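Local coordinates for Cro protein (Xylella fastidiosa, PDB 3BD1) that probably binds operator DNA as a helix-turn-helix transcription factor encoded by a putative prophage element, at residues M1-D5 and W31-V37; I6-L11 and V48-V53. Numbering follows the deposited sequence.

Contact 1 of 2, residues M1-D5 and W31-V37; sequences MNAID and WRARGRV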
ATOM      1  N   MET A   1      -4.322   3.369  14.106  1.00 23.67           N
ATOM      2  CA  MET A   1      -3.744   4.147  12.982  1.00 23.77           C
ATOM      3  C   MET A   1      -2.392   3.539  12.657  1.00 25.75           C
ATOM      4  O   MET A   1      -1.630   3.245  13.611  1.00 28.20           O
ATOM      5  CB  MET A   1      -3.542   5.585  13.461  1.00 31.93           C
ATOM      6  CG  MET A   1      -2.575   6.466  12.732  1.00 34.27           C
ATOM      7  SD  MET A   1      -2.446   7.977  13.689  1.00 36.75           S
ATOM      8  CE  MET A   1      -1.461   8.937  12.562  1.00 43.82           C
ATOM      9  N   ASN A   2      -2.122   3.409  11.350  1.00 25.64           N
ATOM     10  CA  ASN A   2      -0.861   2.845  10.921  1.00 20.91           C
ATOM     11  C   ASN A   2      -0.148   3.847  10.028  1.00 16.04           C
ATOM     12  O   ASN A   2      -0.427   3.945   8.838  1.00 16.15           O
ATOM     13  CB  ASN A   2      -1.059   1.509  10.224  1.00 29.21           C
ATOM     14  CG  ASN A   2       0.248   0.773   9.963  1.00 35.82           C
ATOM     15  OD1 ASN A   2       1.196   1.354   9.461  1.00 33.26           O
ATOM     16  ND2 ASN A   2       0.304  -0.523  10.281  1.00 35.10           N
ATOM     17  N   ALA A   3       0.765   4.591  10.644  1.00 15.86           N
ATOM     18  CA  ALA A   3       1.432   5.682   9.946  1.00 14.84           C
ATOM     19  C   ALA A   3       2.201   5.175   8.729  1.00 14.27           C
ATOM     20  O   ALA A   3       2.303   5.864   7.702  1.00 14.42           O
ATOM     21  CB  ALA A   3       2.380   6.397  10.920  1.00 18.61           C
ATOM     22  N   ILE A   4       2.774   3.987   8.842  1.00 14.94           N
ATOM     23  CA  ILE A   4       3.535   3.448   7.717  1.00 13.23           C
ATOM     24  C   ILE A   4       2.632   3.186   6.518  1.00 13.63           C
ATOM     25  O   ILE A   4       3.004   3.456   5.371  1.00 14.07           O
ATOM     26  CB  ILE A   4       4.322   2.169   8.075  1.00 18.51           C
ATOM     27  CG1 ILE A   4       5.398   2.468   9.125  1.00 22.21           C
ATOM     28  CG2 ILE A   4       4.934   1.545   6.812  1.00 21.03           C
ATOM     29  CD1 ILE A   4       6.091   1.280   9.812  1.00 23.33           C
ATOM     30  N   ASP A   5       1.444   2.664   6.781  1.00 15.19           N
ATOM     31  CA  ASP A   5       0.474   2.443   5.724  1.00 12.72           C
ATOM     32  C   ASP A   5      -0.024   3.743   5.110  1.00 13.03           C
ATOM     33  O   ASP A   5      -0.208   3.818   3.897  1.00 13.86           O
ATOM     34  CB  ASP A   5      -0.698   1.627   6.237  1.00 16.66           C
ATOM     35  CG  ASP A   5      -0.327   0.190   6.488  1.00 23.12           C
ATOM     36  OD1 ASP A   5       0.626  -0.345   5.890  1.00 23.25           O
ATOM     37  OD2 ASP A   5      -0.994  -0.455   7.312  1.00 29.71           O
ATOM     38  N   TRP A  31       9.968  -2.676   8.233  1.00 24.77           N
ATOM     39  CA  TRP A  31       9.542  -1.620   9.156  1.00 24.53           C
ATOM     40  C   TRP A  31       8.080  -1.852   9.517  1.00 24.94           C
ATOM     41  O   TRP A  31       7.646  -1.732  10.667  1.00 29.50           O
ATOM     42  CB  TRP A  31       9.697  -0.219   8.547  1.00 21.64           C
ATOM     43  CG  TRP A  31      11.079   0.122   8.114  1.00 23.48           C
ATOM     44  CD1 TRP A  31      12.243  -0.524   8.413  1.00 25.31           C
ATOM     45  CD2 TRP A  31      11.428   1.200   7.249  1.00 20.29           C
ATOM     46  NE1 TRP A  31      13.297   0.104   7.794  1.00 24.41           N
ATOM     47  CE2 TRP A  31      12.823   1.171   7.072  1.00 19.38           C
ATOM     48  CE3 TRP A  31      10.687   2.209   6.631  1.00 19.84           C
ATOM     49  CZ2 TRP A  31      13.495   2.102   6.290  1.00 21.56           C
ATOM     50  CZ3 TRP A  31      11.360   3.121   5.848  1.00 20.90           C
ATOM     51  CH2 TRP A  31      12.744   3.072   5.688  1.00 22.68           C
ATOM     52  N   ARG A  32       7.312  -2.198   8.492  1.00 26.50           N
ATOM     53  CA  ARG A  32       5.886  -2.401   8.699  1.00 29.21           C
ATOM     54  C   ARG A  32       5.655  -3.604   9.609  1.00 32.73           C
ATOM     55  O   ARG A  32       4.841  -3.509  10.530  1.00 34.33           O
ATOM     56  CB  ARG A  32       5.137  -2.549   7.375  1.00 32.58           C
ATOM     57  CG  ARG A  32       3.633  -2.465   7.608  1.00 35.51           C
ATOM     58  CD  ARG A  32       2.840  -2.869   6.397  1.00 35.91           C
ATOM     59  NE  ARG A  32       1.417  -2.716   6.692  1.00 38.64           N
ATOM     60  CZ  ARG A  32       0.643  -3.514   7.423  1.00 43.83           C
ATOM     61  NH1 ARG A  32       1.086  -4.616   8.016  1.00 46.25           N
ATOM     62  NH2 ARG A  32      -0.630  -3.174   7.550  1.00 36.49           N
ATOM     63  N   ALA A  33       6.378  -4.698   9.366  1.00 32.62           N
ATOM     64  CA  ALA A  33       6.221  -5.924  10.146  1.00 37.55           C
ATOM     65  C   ALA A  33       6.485  -5.680  11.626  1.00 38.77           C
ATOM     66  O   ALA A  33       5.764  -6.192  12.496  1.00 40.13           O
ATOM     67  CB  ALA A  33       7.143  -7.031   9.640  1.00 37.14           C
ATOM     68  N   ARG A  34       7.522  -4.892  11.897  1.00 39.57           N
ATOM     69  CA  ARG A  34       7.931  -4.642  13.272  1.00 41.12           C
ATOM     70  C   ARG A  34       7.259  -3.405  13.856  1.00 39.43           C
ATOM     71  O   ARG A  34       7.423  -3.111  15.042  1.00 43.96           O
ATOM     72  CB  ARG A  34       9.453  -4.611  13.379  1.00 43.39           C
ATOM     73  CG  ARG A  34      10.048  -3.290  12.984  1.00 43.23           C
ATOM     74  CD  ARG A  34      11.506  -3.392  12.580  1.00 47.01           C
ATOM     75  NE  ARG A  34      11.997  -2.025  12.416  1.00 38.97           N
ATOM     76  CZ  ARG A  34      13.172  -1.671  11.917  1.00 39.60           C
ATOM     77  NH1 ARG A  34      14.039  -2.580  11.485  1.00 46.80           N
ATOM     78  NH2 ARG A  34      13.445  -0.378  11.854  1.00 35.38           N
ATOM     79  N   GLY A  35       6.492  -2.705  13.025  1.00 38.30           N
ATOM     80  CA  GLY A  35       5.721  -1.536  13.457  1.00 36.44           C
ATOM     81  C   GLY A  35       6.604  -0.352  13.802  1.00 35.59           C
ATOM     82  O   GLY A  35       6.272   0.462  14.658  1.00 36.91           O
ATOM     83  N   ARG A  36       7.754  -0.233  13.148  1.00 30.11           N
ATOM     84  CA  ARG A  36       8.691   0.809  13.555  1.00 31.52           C
ATOM     85  C   ARG A  36       9.636   1.174  12.419  1.00 25.14           C
ATOM     86  O   ARG A  36      10.432   0.342  11.977  1.00 27.16           O
ATOM     87  CB  ARG A  36       9.555   0.306  14.718  1.00 30.71           C
ATOM     88  CG  ARG A  36      10.532   1.314  15.313  1.00 35.11           C
ATOM     89  CD  ARG A  36      11.399   0.716  16.411  1.00 42.66           C
ATOM     90  NE  ARG A  36      12.537  -0.062  15.918  1.00 49.31           N
ATOM     91  CZ  ARG A  36      12.660  -1.387  15.980  1.00 58.03           C
ATOM     92  NH1 ARG A  36      11.720  -2.150  16.525  1.00 60.10           N
ATOM     93  NH2 ARG A  36      13.748  -1.971  15.490  1.00 53.07           N
ATOM     94  N   VAL A  37       9.548   2.426  11.983  1.00 21.37           N
ATOM     95  CA  VAL A  37      10.501   2.952  11.029  1.00 19.42           C
ATOM     96  C   VAL A  37      11.732   3.400  11.815  1.00 18.87           C
ATOM     97  O   VAL A  37      11.635   3.834  12.965  1.00 19.73           O
ATOM     98  CB  VAL A  37       9.945   4.097  10.127  1.00 21.71           C
ATOM     99  CG1 VAL A  37       8.602   3.681   9.528  1.00 23.09           C
ATOM    100  CG2 VAL A  37       9.800   5.449  10.781  1.00 25.73           C
TER
HETATM  101  O   HOH W   1       2.912  -1.523  10.974  1.00 47.16           O
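Ile4 lays its side chain over the C-terminal end of helix 25-34, where a Schellman motif ends what is probably the recognition helix of the helix-turn-helix. The case illustrates how a helix end can be met by apolar packing and, beside it, an ion pair. Gly35, with positive phi, turns the chain: Gly35 N bonds back to Arg32 O (3.1 Å) and Arg36 N to Trp31 O (2.9 Å). The methyl end of Ile4 rests on this looped backbone, CD1 lying 3.5 Å from Trp31 O and 4.0 Å from Arg36 N. Nearer the branch point, Ile4 CG1 meets Val37 CG1 at 3.4 Å, while Ile4 CD1 touches Trp31 CB at 4.1 Å. Both partners continue inward, since Trp31 and Val37 also pack on Ile45 of helix 42-48, so the buried Ile4 joins an apolar cluster that continues to that helix.

Beside this apolar patch, the extended side chain of Arg32 reaches across to the first turn of helix 3-11. Asp5 receives it in a two-pronged salt bridge: Arg32 NE to Asp5 OD1 at 2.6 Å and Arg32 NH2 to Asp5 OD2 at 2.8 Å. Asp5 also takes part in starting its own helix, because Asn2 OD1, at the N-cap, accepts a hydrogen bond from Asp5 N (3.0 Å). The nitrogen of the Asn2 side-chain amide is used as well: Asn2 ND2 donates to a water 2.9 Å away, and that water donates to Arg32 O at 2.8 Å.

Contact 2 of 2, residues I6-L11 and V48-V53; sequences IAINKL and VTNGAV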
ATOM      1  N   ILE A   6      -0.229   4.775   5.927  1.00 13.95           N
ATOM      2  CA  ILE A   6      -0.608   6.075   5.373  1.00 12.60           C
ATOM      3  C   ILE A   6       0.499   6.556   4.443  1.00 11.37           C
ATOM      4  O   ILE A   6       0.200   7.081   3.362  1.00 13.47           O
ATOM      5  CB  ILE A   6      -0.876   7.113   6.475  1.00 14.67           C
ATOM      6  CG1 ILE A   6      -2.048   6.663   7.364  1.00 16.42           C
ATOM      7  CG2 ILE A   6      -1.130   8.503   5.905  1.00 16.89           C
ATOM      8  CD1 ILE A   6      -2.296   7.511   8.605  1.00 20.82           C
ATOM      9  N   ALA A   7       1.757   6.400   4.857  1.00 11.60           N
ATOM     10  CA  ALA A   7       2.884   6.798   4.002  1.00 11.53           C
ATOM     11  C   ALA A   7       2.940   6.018   2.693  1.00 10.92           C
ATOM     12  O   ALA A   7       3.164   6.562   1.598  1.00 13.08           O
ATOM     13  CB  ALA A   7       4.198   6.650   4.759  1.00 13.20           C
ATOM     14  N   ILE A   8       2.746   4.701   2.772  1.00 12.07           N
ATOM     15  CA  ILE A   8       2.740   3.863   1.573  1.00 11.85           C
ATOM     16  C   ILE A   8       1.633   4.299   0.629  1.00 11.49           C
ATOM     17  O   ILE A   8       1.848   4.420  -0.578  1.00 13.50           O
ATOM     18  CB  ILE A   8       2.587   2.348   1.936  1.00 12.59           C
ATOM     19  CG1 ILE A   8       3.835   1.839   2.663  1.00 14.78           C
ATOM     20  CG2 ILE A   8       2.231   1.496   0.737  1.00 15.27           C
ATOM     21  CD1 ILE A   8       3.688   0.477   3.370  1.00 15.99           C
ATOM     22  N   ASN A   9       0.452   4.553   1.168  1.00 11.97           N
ATOM     23  CA  ASN A   9      -0.678   4.960   0.352  1.00 11.56           C
ATOM     24  C   ASN A   9      -0.485   6.346  -0.251  1.00 11.14           C
ATOM     25  O   ASN A   9      -0.940   6.577  -1.364  1.00 12.20           O
ATOM     26  CB  ASN A   9      -1.977   4.878   1.133  1.00 13.09           C
ATOM     27  CG  ASN A   9      -2.453   3.447   1.315  1.00 15.60           C
ATOM     28  OD1 ASN A   9      -2.091   2.576   0.514  1.00 15.65           O
ATOM     29  ND2 ASN A   9      -3.252   3.188   2.343  1.00 19.81           N
ATOM     30  N   LYS A  10       0.222   7.216   0.465  1.00 11.76           N
ATOM     31  CA  LYS A  10       0.453   8.573  -0.061  1.00 10.92           C
ATOM     32  C   LYS A  10       1.299   8.512  -1.315  1.00 11.50           C
ATOM     33  O   LYS A  10       1.000   9.207  -2.296  1.00 13.51           O
ATOM     34  CB  LYS A  10       1.088   9.456   1.002  1.00 11.80           C
ATOM     35  CG  LYS A  10       1.358  10.848   0.532  1.00 12.50           C
ATOM     36  CD  LYS A  10       0.036  11.530   0.198  1.00 15.04           C
ATOM     37  CE  LYS A  10       0.179  13.032   0.170  1.00 16.66           C
ATOM     38  NZ  LYS A  10       0.991  13.394  -1.003  1.00 17.73           N
ATOM     39  N   LEU A  11       2.352   7.704  -1.268  1.00 12.00           N
ATOM     40  CA  LEU A  11       3.187   7.506  -2.457  1.00 12.26           C
ATOM     41  C   LEU A  11       2.528   6.605  -3.505  1.00 11.93           C
ATOM     42  O   LEU A  11       2.776   6.753  -4.706  1.00 13.51           O
ATOM     43  CB  LEU A  11       4.556   6.970  -2.055  1.00 13.41           C
ATOM     44  CG  LEU A  11       5.604   7.999  -1.601  1.00 12.19           C
ATOM     45  CD1 LEU A  11       6.113   8.806  -2.812  1.00 14.89           C
ATOM     46  CD2 LEU A  11       5.093   8.904  -0.495  1.00 13.80           C
ATOM     47  N   VAL A  48       8.836  13.210   2.021  1.00 11.69           N
ATOM     48  CA  VAL A  48       8.381  12.597   0.777  1.00 11.25           C
ATOM     49  C   VAL A  48       6.877  12.416   0.711  1.00 10.95           C
ATOM     50  O   VAL A  48       6.312  12.342  -0.385  1.00 12.24           O
ATOM     51  CB  VAL A  48       9.102  11.281   0.456  1.00 12.26           C
ATOM     52  CG1 VAL A  48      10.623  11.502   0.351  1.00 13.15           C
ATOM     53  CG2 VAL A  48       8.759  10.113   1.402  1.00 13.35           C
ATOM     54  N   THR A  49       6.256  12.293   1.889  1.00 11.06           N
ATOM     55  CA  THR A  49       4.794  12.216   1.943  1.00 10.77           C
ATOM     56  C   THR A  49       4.108  13.574   1.976  1.00 11.71           C
ATOM     57  O   THR A  49       2.886  13.678   2.143  1.00 12.08           O
ATOM     58  CB  THR A  49       4.338  11.411   3.180  1.00 12.41           C
ATOM     59  OG1 THR A  49       4.629  12.139   4.377  1.00 12.52           O
ATOM     60  CG2 THR A  49       4.837   9.953   3.193  1.00 12.66           C
ATOM     61  N   ASN A  50       4.910  14.638   1.824  1.00 11.50           N
ATOM     62  CA  ASN A  50       4.372  16.001   1.872  1.00 12.56           C
ATOM     63  C   ASN A  50       3.607  16.286   3.161  1.00 12.08           C
ATOM     64  O   ASN A  50       2.626  17.035   3.171  1.00 14.33           O
ATOM     65  CB  ASN A  50       3.480  16.305   0.694  1.00 12.76           C
ATOM     66  CG  ASN A  50       3.269  17.799   0.426  1.00 14.91           C
ATOM     67  OD1 ASN A  50       2.168  18.242   0.007  1.00 18.97           O
ATOM     68  ND2 ASN A  50       4.317  18.554   0.663  1.00 12.26           N
ATOM     69  N   GLY A  51       4.077  15.664   4.240  1.00 12.20           N
ATOM     70  CA  GLY A  51       3.466  15.872   5.541  1.00 15.19           C
ATOM     71  C   GLY A  51       2.185  15.085   5.802  1.00 13.73           C
ATOM     72  O   GLY A  51       1.499  15.334   6.821  1.00 16.50           O
ATOM     73  N   ALA A  52       1.859  14.121   4.942  1.00 14.59           N
ATOM     74  CA  ALA A  52       0.676  13.274   5.153  1.00 13.44           C
ATOM     75  C   ALA A  52       0.877  12.462   6.427  1.00 13.13           C
ATOM     76  O   ALA A  52      -0.103  12.156   7.092  1.00 14.60           O
ATOM     77  CB  ALA A  52       0.457  12.322   4.009  1.00 16.97           C
ATOM     78  N   VAL A  53       2.130  12.166   6.746  1.00 13.30           N
ATOM     79  CA  VAL A  53       2.496  11.684   8.078  1.00 12.23           C
ATOM     80  C   VAL A  53       3.611  12.563   8.562  1.00 13.72           C
ATOM     81  O   VAL A  53       4.399  13.115   7.782  1.00 17.20           O
ATOM     82  CB  VAL A  53       2.918  10.232   8.085  1.00 19.43           C
ATOM     83  CG1 VAL A  53       1.750   9.340   7.642  1.00 24.20           C
ATOM     84  CG2 VAL A  53       4.132   9.970   7.296  1.00 21.10           C
TER
HETATM   85  O   HOH W   2       3.771  12.509  -1.421  1.00 15.63           O
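A helix-terminating loop packed against a neighbouring helix forms this contact. Helix 42-48 closes in a Schellman motif, with Asn50 at the C-prime position in positive phi, and the chain reverses through a type I' turn from Thr49 to Ala52, held by Ala52 N to Thr49 O at 3.0 Å. Thr49 OG1 makes a hydrogen bond to Ile45 O in the preceding helix and receives a weak hydrogen bond from Val53 N (3.4 Å), so the Thr49 methyl is set against helix 3-11: Thr49 CG2 lies 3.7 Å from Ala7 CB and 3.8 Å from Leu11 CD2. The backbones come nearest at Lys10 CA and Thr49 CA, 6.0 Å apart; Ala7 CA is 6.1 Å from Thr49 CA, consistent with the small Ala7 side chain. Past the turn, Val53 CG1 meets Ile6 CG2 at 3.5 Å; Leu11 CD2, at the other end, comes within 3.6 Å of Val48 O.

Lys10 covers the turn with its aliphatic part, CG 3.9 Å from Ala52 CB and CE 3.4 Å from Thr49 O. Its NZ donates to a water (2.9 Å) lying 2.7 Å from Val48 O. Other copies of the protein border this edge; Leu11 packs on Leu11 of a second subunit. Such apolar packing of the first helix on the chain beyond the helix-turn-helix fits a compact, all-helical DNA-binding domain.

In the fold
Contacts 1 and 2 divide helix 3-11 between them: its first turn meets the end of helix 25-34, and its remainder meets the loop between helices 42-48 and 55-58. Their centres are about 12 Å apart, yet they touch, with Ala3 O 3.5 Å from Val53 CG1 and Met1 CG 4.3 Å from Ile6 CD1. Along the chain the segments alternate: 1-5, 6-11, 31-37, 48-53. One N-terminal helix is thus paired first with the end of the probable recognition helix and then with the later loop. The example shows one N-terminal helix packing along its length on two parts of the chain far apart in sequence, one of the ways a small all-helical domain is closed.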